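Local coordinates for peptide amidase (Stenotrophomonas maltophilia, PDB 1M22), which probably hydrolyses the C-terminal amide of peptide amides, releasing ammonia, at residues F6-T11 against T31-Q36; H79-L84 against L177-I182; I215-S220 against Y328-G333. All coordinates share one frame; numbering follows the deposited sequence.

Contact 1 of 3, residues F6-T11 against T31-Q36; sequences FPYAET and TQAYLQ
The ring of Phe6 packs against both Tyr34 and Ala33 of the helix. The side chains of Phe6 and Tyr34 cross at about a right angle, the ring planes are 50° apart and the centroids 5.7 Å, so the pair is oblique. The nearest atoms are Phe6 CE2 and Tyr34 CE1, at 3.7 Å, and this Tyr34 carbon lies at the edge of the Phe6 ring, near its plane. Phe6 CG stands anti to the backbone N (chi1 -167°), on the side of the helix; farther out on the ring, Phe6 CE1 lies 4.0 Å from Ala33 CB. Tyr8 adds a second ring: its CE2 meets Ala33 CB edge-on at 3.5 Å, while Pro7 CG lies against one of its faces.

The partners belong to the N-terminal segment that leads into helix 13-21 and to helix 27-43. Two overlapping turns shape the segment, type I over Phe6 to Ala9 and type II over Tyr8 to Thr11, the first closed by Ala9 N to Phe6 O.

No direct hydrogen bond spans the segments. One water does, donating to Tyr8 O at 2.8 Å and lying 2.7 Å from Tyr34 OH, near the plane of the Tyr34 ring. Leu16 of helix 13-21 and Leu125 of strand 123-128 also touch Tyr34.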
ATOM      1  N   PHE A   6       0.772  21.391  13.571  1.00 30.10           N
ATOM      2  CA  PHE A   6       1.485  20.198  14.020  1.00 24.24           C
ATOM      3  C   PHE A   6       2.975  20.360  13.718  1.00 22.74           C
ATOM      4  O   PHE A   6       3.378  20.461  12.559  1.00 21.58           O
ATOM      5  CB  PHE A   6       0.918  18.970  13.303  1.00 20.18           C
ATOM      6  CG  PHE A   6       1.349  17.661  13.898  1.00 17.13           C
ATOM      7  CD1 PHE A   6       1.142  17.386  15.246  1.00 16.13           C
ATOM      8  CD2 PHE A   6       1.937  16.686  13.099  1.00 15.16           C
ATOM      9  CE1 PHE A   6       1.512  16.159  15.790  1.00 14.48           C
ATOM     10  CE2 PHE A   6       2.312  15.455  13.632  1.00 13.12           C
ATOM     11  CZ  PHE A   6       2.099  15.191  14.982  1.00 13.64           C
ATOM     12  N   PRO A   7       3.815  20.374  14.766  1.00 22.04           N
ATOM     13  CA  PRO A   7       5.268  20.530  14.649  1.00 21.21           C
ATOM     14  C   PRO A   7       6.013  19.496  13.809  1.00 20.61           C
ATOM     15  O   PRO A   7       7.166  19.713  13.440  1.00 22.00           O
ATOM     16  CB  PRO A   7       5.729  20.535  16.105  1.00 22.58           C
ATOM     17  CG  PRO A   7       4.736  19.638  16.769  1.00 24.46           C
ATOM     18  CD  PRO A   7       3.432  20.107  16.165  1.00 22.54           C
ATOM     19  N   TYR A   8       5.365  18.378  13.500  1.00 17.33           N
ATOM     20  CA  TYR A   8       6.024  17.337  12.716  1.00 16.09           C
ATOM     21  C   TYR A   8       5.348  17.110  11.374  1.00 14.85           C
ATOM     22  O   TYR A   8       5.707  16.197  10.635  1.00 14.52           O
ATOM     23  CB  TYR A   8       6.054  16.035  13.519  1.00 15.82           C
ATOM     24  CG  TYR A   8       6.539  16.248  14.932  1.00 15.70           C
ATOM     25  CD1 TYR A   8       7.834  16.701  15.183  1.00 16.88           C
ATOM     26  CD2 TYR A   8       5.683  16.069  16.016  1.00 16.54           C
ATOM     27  CE1 TYR A   8       8.260  16.980  16.479  1.00 17.17           C
ATOM     28  CE2 TYR A   8       6.100  16.344  17.316  1.00 17.09           C
ATOM     29  CZ  TYR A   8       7.387  16.800  17.538  1.00 17.95           C
ATOM     30  OH  TYR A   8       7.791  17.093  18.821  1.00 19.62           O
ATOM     31  N   ALA A   9       4.376  17.955  11.053  1.00 14.39           N
ATOM     32  CA  ALA A   9       3.661  17.823   9.794  1.00 13.22           C
ATOM     33  C   ALA A   9       4.607  17.900   8.600  1.00 13.91           C
ATOM     34  O   ALA A   9       5.477  18.768   8.531  1.00 15.36           O
ATOM     35  CB  ALA A   9       2.596  18.905   9.685  1.00 16.07           C
ATOM     36  N   GLU A  10       4.431  16.969   7.670  1.00 11.86           N
ATOM     37  CA  GLU A  10       5.229  16.907   6.448  1.00 13.18           C
ATOM     38  C   GLU A  10       6.731  16.754   6.663  1.00 14.23           C
ATOM     39  O   GLU A  10       7.516  17.042   5.761  1.00 17.52           O
ATOM     40  CB  GLU A  10       4.976  18.156   5.593  1.00 12.73           C
ATOM     41  CG  GLU A  10       3.508  18.443   5.317  1.00 13.28           C
ATOM     42  CD  GLU A  10       2.791  17.272   4.677  1.00 11.64           C
ATOM     43  OE1 GLU A  10       3.249  16.800   3.613  1.00 13.09           O
ATOM     44  OE2 GLU A  10       1.770  16.828   5.239  1.00 10.76           O
ATOM     45  N   THR A  11       7.136  16.297   7.844  1.00 13.19           N
ATOM     46  CA  THR A  11       8.557  16.126   8.133  1.00 13.10           C
ATOM     47  C   THR A  11       9.031  14.728   7.745  1.00 12.25           C
ATOM     48  O   THR A  11       8.484  13.727   8.209  1.00 14.31           O
ATOM     49  CB  THR A  11       8.849  16.366   9.626  1.00 13.49           C
ATOM     50  OG1 THR A  11       8.322  17.642  10.011  1.00 17.69           O
ATOM     51  CG2 THR A  11      10.351  16.356   9.883  1.00 15.26           C
ATOM     52  N   THR A  31       6.136  10.065  19.406  1.00  8.00           N
ATOM     53  CA  THR A  31       5.088   9.062  19.516  1.00  9.07           C
ATOM     54  C   THR A  31       3.839   9.619  20.198  1.00  8.77           C
ATOM     55  O   THR A  31       2.724   9.438  19.703  1.00 10.03           O
ATOM     56  CB  THR A  31       5.602   7.826  20.285  1.00  8.76           C
ATOM     57  OG1 THR A  31       6.641   7.200  19.521  1.00  9.52           O
ATOM     58  CG2 THR A  31       4.482   6.826  20.523  1.00 10.53           C
ATOM     59  N   GLN A  32       4.016  10.301  21.324  1.00  9.14           N
ATOM     60  CA  GLN A  32       2.864  10.853  22.020  1.00  9.38           C
ATOM     61  C   GLN A  32       2.190  11.954  21.206  1.00  8.41           C
ATOM     62  O   GLN A  32       0.979  12.145  21.302  1.00  9.64           O
ATOM     63  CB  GLN A  32       3.272  11.358  23.409  1.00 10.68           C
ATOM     64  CG  GLN A  32       3.845  10.248  24.286  1.00 15.75           C
ATOM     65  CD  GLN A  32       3.785  10.558  25.769  1.00 17.51           C
ATOM     66  OE1 GLN A  32       2.809  10.227  26.446  1.00 20.05           O
ATOM     67  NE2 GLN A  32       4.826  11.197  26.281  1.00 19.19           N
ATOM     68  N   ALA A  33       2.966  12.671  20.396  1.00  8.11           N
ATOM     69  CA  ALA A  33       2.405  13.726  19.558  1.00  8.89           C
ATOM     70  C   ALA A  33       1.458  13.103  18.534  1.00  9.45           C
ATOM     71  O   ALA A  33       0.365  13.612  18.298  1.00  9.80           O
ATOM     72  CB  ALA A  33       3.510  14.488  18.851  1.00 10.57           C
ATOM     73  N   TYR A  34       1.878  12.001  17.919  1.00  8.76           N
ATOM     74  CA  TYR A  34       1.025  11.334  16.947  1.00  8.63           C
ATOM     75  C   TYR A  34      -0.224  10.768  17.623  1.00  9.46           C
ATOM     76  O   TYR A  34      -1.326  10.870  17.083  1.00  9.19           O
ATOM     77  CB  TYR A  34       1.784  10.206  16.239  1.00  9.09           C
ATOM     78  CG  TYR A  34       2.743  10.675  15.168  1.00  7.39           C
ATOM     79  CD1 TYR A  34       2.311  11.497  14.124  1.00  7.09           C
ATOM     80  CD2 TYR A  34       4.074  10.262  15.169  1.00  8.20           C
ATOM     81  CE1 TYR A  34       3.180  11.893  13.106  1.00  7.78           C
ATOM     82  CE2 TYR A  34       4.950  10.649  14.155  1.00  7.27           C
ATOM     83  CZ  TYR A  34       4.498  11.462  13.127  1.00  7.48           C
ATOM     84  OH  TYR A  34       5.354  11.831  12.113  1.00  9.81           O
ATOM     85  N   LEU A  35      -0.056  10.182  18.807  1.00  8.46           N
ATOM     86  CA  LEU A  35      -1.189   9.609  19.526  1.00 10.12           C
ATOM     87  C   LEU A  35      -2.219  10.679  19.872  1.00 10.31           C
ATOM     88  O   LEU A  35      -3.425  10.438  19.797  1.00 10.91           O
ATOM     89  CB  LEU A  35      -0.713   8.896  20.796  1.00 10.93           C
ATOM     90  CG  LEU A  35       0.066   7.598  20.549  1.00 11.35           C
ATOM     91  CD1 LEU A  35       0.625   7.072  21.861  1.00 11.13           C
ATOM     92  CD2 LEU A  35      -0.851   6.568  19.898  1.00 12.36           C
ATOM     93  N   GLN A  36      -1.745  11.865  20.236  1.00 11.24           N
ATOM     94  CA  GLN A  36      -2.651  12.956  20.575  1.00 12.70           C
ATOM     95  C   GLN A  36      -3.401  13.409  19.323  1.00 12.53           C
ATOM     96  O   GLN A  36      -4.594  13.715  19.380  1.00 13.22           O
ATOM     97  CB  GLN A  36      -1.869  14.127  21.176  1.00 15.82           C
ATOM     98  CG  GLN A  36      -2.744  15.269  21.669  1.00 21.00           C
ATOM     99  CD  GLN A  36      -1.955  16.318  22.426  1.00 25.77           C
ATOM    100  OE1 GLN A  36      -1.293  16.016  23.419  1.00 28.67           O
ATOM    101  NE2 GLN A  36      -2.023  17.561  21.960  1.00 29.23           N
TER
HETATM  102  O   HOH W   1       4.297  13.818  10.625  1.00 13.00           O

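Contact 2 of 3, residues H79-L84 against L177-I182; sequences HGIPLL and LASVAI
Leu84 lies against Ala178, and Leu83 against Val180, with the two leucines on opposite faces of the sheet. On the face of Leu84 and Ala181, the Leu84 CD1 branch presses on Ala178 CB at 3.6 Å. Leu84 CG stands anti to the carbonyl carbon (chi1 -73°) and is itself within touching range of that methyl. Farther along, Leu84 CB and Ala181 CB are 4.3 Å apart. Ala172 and Val173 of helix 167-174 continue the packing on this side. Leu177 O is buried by the contact and has no polar partner in the model.

On the face of Leu83 and Val180 the touch is closer to the backbone, Leu83 CB against Val180 CG2 at 3.7 Å, and Val13 of helix 13-21 also touches Val180. Before the strand, Ile81 CG2 meets the side chain of Ser179 at OG, 3.4 Å away. The same methyl also rests near Ser179 CB.

Three backbone hydrogen bonds set the register. Ser179 N donates to Pro82 O at 3.1 Å. Leu84 N donates to Val180 O at 3.2 Å, and Ile182 N in turn donates to Leu84 O at 3.0 Å. Leu84 thus uses both its N-H and its C=O toward one neighbour, as a residue of a parallel pair does.

The short strand segments diverge by 36°. Strands 82-86 and 180-185 are parallel neighbours in the mixed central sheet of the amidase fold, with strand 123-128 flanking 82-86 on its other side. Strand 82-86 ends on the active-site Lys86, whose side chain lies about 6 Å from that of Ile182.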
ATOM      1  N   HIS A  79      15.363   4.202  13.688  1.00  8.49           N
ATOM      2  CA  HIS A  79      15.371   4.136  15.145  1.00  8.26           C
ATOM      3  C   HIS A  79      14.470   5.195  15.777  1.00  7.89           C
ATOM      4  O   HIS A  79      14.723   6.396  15.652  1.00  8.98           O
ATOM      5  CB  HIS A  79      16.800   4.299  15.669  1.00  9.38           C
ATOM      6  CG  HIS A  79      16.954   3.937  17.113  1.00  9.68           C
ATOM      7  ND1 HIS A  79      17.570   2.775  17.524  1.00 10.20           N
ATOM      8  CD2 HIS A  79      16.554   4.570  18.242  1.00 10.33           C
ATOM      9  CE1 HIS A  79      17.544   2.708  18.844  1.00 11.32           C
ATOM     10  NE2 HIS A  79      16.933   3.785  19.303  1.00  9.63           N
ATOM     11  N   GLY A  80      13.421   4.740  16.457  1.00  7.24           N
ATOM     12  CA  GLY A  80      12.499   5.652  17.115  1.00  7.57           C
ATOM     13  C   GLY A  80      11.389   6.237  16.256  1.00  8.07           C
ATOM     14  O   GLY A  80      10.597   7.038  16.744  1.00  9.41           O
ATOM     15  N   ILE A  81      11.320   5.841  14.988  1.00  7.75           N
ATOM     16  CA  ILE A  81      10.300   6.351  14.066  1.00  7.22           C
ATOM     17  C   ILE A  81       8.963   5.621  14.224  1.00  6.69           C
ATOM     18  O   ILE A  81       8.897   4.406  14.068  1.00  7.72           O
ATOM     19  CB  ILE A  81      10.778   6.205  12.600  1.00  8.32           C
ATOM     20  CG1 ILE A  81      12.043   7.038  12.379  1.00  9.26           C
ATOM     21  CG2 ILE A  81       9.670   6.618  11.639  1.00  9.14           C
ATOM     22  CD1 ILE A  81      11.843   8.535  12.512  1.00 12.03           C
ATOM     23  N   PRO A  82       7.881   6.358  14.541  1.00  7.00           N
ATOM     24  CA  PRO A  82       6.557   5.742  14.714  1.00  7.91           C
ATOM     25  C   PRO A  82       5.845   5.472  13.394  1.00  6.70           C
ATOM     26  O   PRO A  82       5.789   6.343  12.522  1.00  8.09           O
ATOM     27  CB  PRO A  82       5.788   6.770  15.550  1.00  8.95           C
ATOM     28  CG  PRO A  82       6.864   7.631  16.163  1.00  9.83           C
ATOM     29  CD  PRO A  82       7.876   7.734  15.058  1.00  7.77           C
ATOM     30  N   LEU A  83       5.275   4.277  13.266  1.00  6.43           N
ATOM     31  CA  LEU A  83       4.562   3.904  12.051  1.00  6.83           C
ATOM     32  C   LEU A  83       3.285   3.120  12.334  1.00  6.80           C
ATOM     33  O   LEU A  83       3.052   2.671  13.460  1.00  7.70           O
ATOM     34  CB  LEU A  83       5.489   3.097  11.133  1.00  9.78           C
ATOM     35  CG  LEU A  83       6.143   1.817  11.664  1.00  8.59           C
ATOM     36  CD1 LEU A  83       5.120   0.690  11.743  1.00 12.21           C
ATOM     37  CD2 LEU A  83       7.289   1.421  10.736  1.00 11.27           C
ATOM     38  N   LEU A  84       2.456   2.975  11.305  1.00  5.62           N
ATOM     39  CA  LEU A  84       1.194   2.239  11.404  1.00  6.39           C
ATOM     40  C   LEU A  84       1.191   1.068  10.426  1.00  5.56           C
ATOM     41  O   LEU A  84       1.833   1.126   9.376  1.00  6.89           O
ATOM     42  CB  LEU A  84       0.018   3.172  11.112  1.00  7.10           C
ATOM     43  CG  LEU A  84      -0.303   4.190  12.212  1.00  6.83           C
ATOM     44  CD1 LEU A  84      -1.120   5.325  11.626  1.00  9.11           C
ATOM     45  CD2 LEU A  84      -1.058   3.513  13.351  1.00  8.95           C
ATOM     46  N   LEU A 177      -0.750  11.263  10.929  1.00  7.00           N
ATOM     47  CA  LEU A 177      -1.073  10.511  12.137  1.00  7.40           C
ATOM     48  C   LEU A 177       0.087   9.586  12.511  1.00  6.78           C
ATOM     49  O   LEU A 177       0.068   8.941  13.555  1.00  7.79           O
ATOM     50  CB  LEU A 177      -2.340   9.679  11.936  1.00  7.43           C
ATOM     51  CG  LEU A 177      -3.617  10.431  11.557  1.00  7.45           C
ATOM     52  CD1 LEU A 177      -4.781   9.455  11.558  1.00  9.11           C
ATOM     53  CD2 LEU A 177      -3.883  11.565  12.537  1.00  9.00           C
ATOM     54  N   ALA A 178       1.083   9.512  11.631  1.00  6.67           N
ATOM     55  CA  ALA A 178       2.279   8.706  11.851  1.00  6.77           C
ATOM     56  C   ALA A 178       3.321   9.168  10.844  1.00  6.37           C
ATOM     57  O   ALA A 178       3.007   9.920   9.925  1.00  6.85           O
ATOM     58  CB  ALA A 178       1.977   7.225  11.650  1.00  8.87           C
ATOM     59  N   SER A 179       4.562   8.730  11.020  1.00  6.63           N
ATOM     60  CA  SER A 179       5.625   9.108  10.096  1.00  7.41           C
ATOM     61  C   SER A 179       5.414   8.425   8.752  1.00  7.11           C
ATOM     62  O   SER A 179       5.431   9.076   7.709  1.00  7.20           O
ATOM     63  CB  SER A 179       6.986   8.706  10.663  1.00  7.99           C
ATOM     64  OG  SER A 179       8.002   8.841   9.685  1.00 10.67           O
ATOM     65  N   VAL A 180       5.213   7.112   8.799  1.00  6.15           N
ATOM     66  CA  VAL A 180       4.999   6.296   7.608  1.00  5.84           C
ATOM     67  C   VAL A 180       4.044   5.158   7.957  1.00  5.39           C
ATOM     68  O   VAL A 180       3.685   4.970   9.123  1.00  6.20           O
ATOM     69  CB  VAL A 180       6.329   5.687   7.105  1.00  6.57           C
ATOM     70  CG1 VAL A 180       7.267   6.791   6.638  1.00  8.58           C
ATOM     71  CG2 VAL A 180       6.986   4.876   8.218  1.00  8.63           C
ATOM     72  N   ALA A 181       3.639   4.393   6.951  1.00  5.97           N
ATOM     73  CA  ALA A 181       2.735   3.271   7.166  1.00  6.17           C
ATOM     74  C   ALA A 181       2.997   2.156   6.165  1.00  6.08           C
ATOM     75  O   ALA A 181       3.670   2.354   5.151  1.00  7.04           O
ATOM     76  CB  ALA A 181       1.281   3.730   7.056  1.00  6.39           C
ATOM     77  N   ILE A 182       2.470   0.976   6.472  1.00  5.55           N
ATOM     78  CA  ILE A 182       2.605  -0.179   5.598  1.00  6.07           C
ATOM     79  C   ILE A 182       1.216  -0.573   5.111  1.00  6.31           C
ATOM     80  O   ILE A 182       0.260  -0.635   5.897  1.00  6.84           O
ATOM     81  CB  ILE A 182       3.202  -1.411   6.328  1.00  6.03           C
ATOM     82  CG1 ILE A 182       4.527  -1.055   7.006  1.00  8.29           C
ATOM     83  CG2 ILE A 182       3.408  -2.547   5.330  1.00  6.49           C
ATOM     84  CD1 ILE A 182       5.612  -0.613   6.052  1.00  8.39           C
TER

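Contact 3 of 3, residues I215-S220 against Y328-G333; sequences IPISFS and YEFKAG
Next to the active site, the loop 215-220 is pinned to helix 319-340 by Glu329, whose carboxylate is held by Ser218 and Ser220. The loop borders the catalytic residues: the side chain of Ile217 is about 6 Å from those of Ser165 and Ser189.

OE1 of Glu329 accepts two bonds on its syn side, from Ser218 OG at 2.6 Å and from Ser220 N at 3.0 Å. These donors stand 33° and 26° out of the carboxylate plane and approach from opposite faces of it. OE2 takes Ser220 OG at 2.7 Å through its syn lone pair, and Tyr385 OH is a further hydrogen-bond partner.

The same carboxylate stacks on Phe219. The two planes are only 12° apart, and Glu329 CD sits 3.4 Å above one ring face, offset toward the rim, while Glu329 CG makes a CH-pi contact 3.9 Å from the Phe219 centroid. A bound HEPES molecule (EPE) approaches the Phe219 side chain too.

Nearer the start of the loop, backbone atoms meet side chains as well as backbone. Ile217 O receives a CH...O contact from Phe330 CA at 3.1 Å, Ile217 CA lies at the edge of the Phe330 ring, and Pro216 CG lies 3.5 Å from Gly333 C, at a helix residue that has no side chain.

The three loop donors would help to stabilise a negative charge on the buried carboxylate, consistent with Glu329 being ionised. Bonds to both its oxygens fix the rotation of the group and tie Ser218 and Ser220 to one helix residue.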
ATOM      1  N   ILE A 215      -2.638 -11.724   6.361  1.00  7.44           N
ATOM      2  CA  ILE A 215      -3.878 -12.375   5.928  1.00  8.69           C
ATOM      3  C   ILE A 215      -3.845 -12.160   4.422  1.00  8.98           C
ATOM      4  O   ILE A 215      -3.819 -11.029   3.939  1.00  9.34           O
ATOM      5  CB  ILE A 215      -5.116 -11.720   6.565  1.00  8.64           C
ATOM      6  CG1 ILE A 215      -5.058 -11.922   8.080  1.00  9.45           C
ATOM      7  CG2 ILE A 215      -6.393 -12.329   5.988  1.00  9.75           C
ATOM      8  CD1 ILE A 215      -6.225 -11.325   8.839  1.00  9.97           C
ATOM      9  N   PRO A 216      -3.862 -13.251   3.654  1.00  9.77           N
ATOM     10  CA  PRO A 216      -3.795 -13.156   2.199  1.00  9.83           C
ATOM     11  C   PRO A 216      -5.038 -13.102   1.340  1.00  9.94           C
ATOM     12  O   PRO A 216      -6.175 -13.172   1.805  1.00 10.61           O
ATOM     13  CB  PRO A 216      -2.994 -14.393   1.850  1.00  9.96           C
ATOM     14  CG  PRO A 216      -3.665 -15.418   2.756  1.00 12.20           C
ATOM     15  CD  PRO A 216      -3.807 -14.662   4.085  1.00  9.80           C
ATOM     16  N   ILE A 217      -4.759 -12.951   0.052  1.00  9.19           N
ATOM     17  CA  ILE A 217      -5.760 -13.039  -0.993  1.00  9.85           C
ATOM     18  C   ILE A 217      -5.064 -13.925  -2.023  1.00  9.40           C
ATOM     19  O   ILE A 217      -5.468 -15.060  -2.237  1.00 11.97           O
ATOM     20  CB  ILE A 217      -6.133 -11.707  -1.682  1.00  7.82           C
ATOM     21  CG1 ILE A 217      -6.919 -10.807  -0.727  1.00 10.07           C
ATOM     22  CG2 ILE A 217      -7.013 -12.012  -2.903  1.00  9.88           C
ATOM     23  CD1 ILE A 217      -7.347  -9.485  -1.344  1.00 11.04           C
ATOM     24  N   SER A 218      -3.969 -13.432  -2.598  1.00  8.60           N
ATOM     25  CA  SER A 218      -3.242 -14.154  -3.643  1.00  8.25           C
ATOM     26  C   SER A 218      -1.724 -14.274  -3.463  1.00  8.29           C
ATOM     27  O   SER A 218      -1.020 -13.267  -3.373  1.00  9.80           O
ATOM     28  CB  SER A 218      -3.528 -13.459  -4.975  1.00 10.02           C
ATOM     29  OG  SER A 218      -2.641 -13.864  -5.998  1.00 10.15           O
ATOM     30  N   PHE A 219      -1.197 -15.493  -3.435  1.00  8.14           N
ATOM     31  CA  PHE A 219       0.247 -15.615  -3.306  1.00  8.67           C
ATOM     32  C   PHE A 219       0.925 -15.168  -4.600  1.00  8.10           C
ATOM     33  O   PHE A 219       2.100 -14.806  -4.602  1.00  7.90           O
ATOM     34  CB  PHE A 219       0.660 -17.045  -2.923  1.00 11.44           C
ATOM     35  CG  PHE A 219       0.118 -18.111  -3.824  1.00 12.84           C
ATOM     36  CD1 PHE A 219       0.615 -18.283  -5.109  1.00 12.87           C
ATOM     37  CD2 PHE A 219      -0.876 -18.967  -3.370  1.00 14.59           C
ATOM     38  CE1 PHE A 219       0.126 -19.301  -5.931  1.00 16.19           C
ATOM     39  CE2 PHE A 219      -1.371 -19.986  -4.182  1.00 16.05           C
ATOM     40  CZ  PHE A 219      -0.869 -20.152  -5.462  1.00 14.91           C
ATOM     41  N   SER A 220       0.184 -15.166  -5.703  1.00  7.23           N
ATOM     42  CA  SER A 220       0.744 -14.734  -6.975  1.00  7.06           C
ATOM     43  C   SER A 220       0.890 -13.215  -7.092  1.00  7.03           C
ATOM     44  O   SER A 220       1.827 -12.734  -7.737  1.00  8.72           O
ATOM     45  CB  SER A 220      -0.123 -15.229  -8.140  1.00  7.56           C
ATOM     46  OG  SER A 220      -0.050 -16.639  -8.278  1.00 10.27           O
ATOM     47  N   TYR A 328      -9.311 -18.995  -6.379  1.00  7.90           N
ATOM     48  CA  TYR A 328      -8.640 -20.220  -5.969  1.00  7.47           C
ATOM     49  C   TYR A 328      -7.572 -19.977  -4.910  1.00  8.48           C
ATOM     50  O   TYR A 328      -7.503 -20.686  -3.907  1.00  9.56           O
ATOM     51  CB  TYR A 328      -7.984 -20.909  -7.170  1.00  9.97           C
ATOM     52  CG  TYR A 328      -8.926 -21.722  -8.030  1.00 10.41           C
ATOM     53  CD1 TYR A 328      -9.810 -21.103  -8.910  1.00 11.97           C
ATOM     54  CD2 TYR A 328      -8.916 -23.115  -7.975  1.00 12.34           C
ATOM     55  CE1 TYR A 328     -10.662 -21.854  -9.724  1.00 14.74           C
ATOM     56  CE2 TYR A 328      -9.762 -23.875  -8.781  1.00 13.97           C
ATOM     57  CZ  TYR A 328     -10.629 -23.237  -9.652  1.00 14.98           C
ATOM     58  OH  TYR A 328     -11.459 -23.981 -10.462  1.00 20.97           O
ATOM     59  N   GLU A 329      -6.736 -18.971  -5.135  1.00  8.24           N
ATOM     60  CA  GLU A 329      -5.667 -18.686  -4.195  1.00  8.49           C
ATOM     61  C   GLU A 329      -6.172 -18.140  -2.866  1.00  7.23           C
ATOM     62  O   GLU A 329      -5.556 -18.374  -1.828  1.00  9.37           O
ATOM     63  CB  GLU A 329      -4.652 -17.737  -4.841  1.00  7.95           C
ATOM     64  CG  GLU A 329      -3.944 -18.382  -6.032  1.00  8.88           C
ATOM     65  CD  GLU A 329      -2.837 -17.534  -6.621  1.00  9.61           C
ATOM     66  OE1 GLU A 329      -2.503 -16.479  -6.033  1.00 10.00           O
ATOM     67  OE2 GLU A 329      -2.291 -17.927  -7.675  1.00 10.21           O
ATOM     68  N   PHE A 330      -7.295 -17.429  -2.885  1.00  7.66           N
ATOM     69  CA  PHE A 330      -7.849 -16.887  -1.649  1.00  8.13           C
ATOM     70  C   PHE A 330      -8.277 -18.019  -0.714  1.00  7.61           C
ATOM     71  O   PHE A 330      -7.950 -18.008   0.469  1.00  8.99           O
ATOM     72  CB  PHE A 330      -9.046 -15.975  -1.941  1.00  7.93           C
ATOM     73  CG  PHE A 330      -9.735 -15.459  -0.705  1.00  9.34           C
ATOM     74  CD1 PHE A 330      -9.097 -14.563   0.152  1.00  9.79           C
ATOM     75  CD2 PHE A 330     -11.022 -15.885  -0.387  1.00 10.34           C
ATOM     76  CE1 PHE A 330      -9.731 -14.102   1.306  1.00 11.09           C
ATOM     77  CE2 PHE A 330     -11.665 -15.432   0.762  1.00 10.44           C
ATOM     78  CZ  PHE A 330     -11.020 -14.539   1.612  1.00  9.63           C
ATOM     79  N   LYS A 331      -9.004 -19.002  -1.238  1.00  9.15           N
ATOM     80  CA  LYS A 331      -9.428 -20.101  -0.381  1.00  9.11           C
ATOM     81  C   LYS A 331      -8.219 -20.857   0.160  1.00  8.56           C
ATOM     82  O   LYS A 331      -8.108 -21.089   1.364  1.00 10.06           O
ATOM     83  CB  LYS A 331     -10.337 -21.079  -1.127  1.00 10.39           C
ATOM     84  CG  LYS A 331     -10.809 -22.217  -0.233  1.00 10.35           C
ATOM     85  CD  LYS A 331     -11.678 -23.216  -0.975  1.00 11.94           C
ATOM     86  CE  LYS A 331     -12.184 -24.289  -0.026  1.00 14.10           C
ATOM     87  NZ  LYS A 331     -13.079 -25.259  -0.717  1.00 17.81           N
ATOM     88  N   ALA A 332      -7.310 -21.235  -0.731  1.00  9.69           N
ATOM     89  CA  ALA A 332      -6.123 -21.976  -0.326  1.00 11.34           C
ATOM     90  C   ALA A 332      -5.268 -21.194   0.666  1.00 10.48           C
ATOM     91  O   ALA A 332      -4.881 -21.718   1.712  1.00 10.84           O
ATOM     92  CB  ALA A 332      -5.297 -22.345  -1.551  1.00 11.98           C
ATOM     93  N   GLY A 333      -4.984 -19.936   0.338  1.00  9.68           N
ATOM     94  CA  GLY A 333      -4.160 -19.110   1.202  1.00  9.88           C
ATOM     95  C   GLY A 333      -4.777 -18.768   2.543  1.00  8.24           C
ATOM     96  O   GLY A 333      -4.103 -18.832   3.576  1.00  9.55           O
TER

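Read from the N terminus, contact 1 closes first, across 19 residues that are mostly helical, and holds the N-terminal segment to helix 27-43. Contact 2 then closes a 92-residue excursion by pairing strands 82-86 and 180-185, and contact 3 a 107-residue one that joins the loop before strand 223-228 to helix 319-340. The three follow in series, and none nests in or crosses another. Contacts 1 and 2 abut: Tyr34 CD1 is 3.3 Å from Leu177 C, so helix 27-43 packs directly on the segment that enters strand 180-185. Contact 3 stands apart, its centre about 28 Å from that of contact 2 and about 36 Å from that of contact 1.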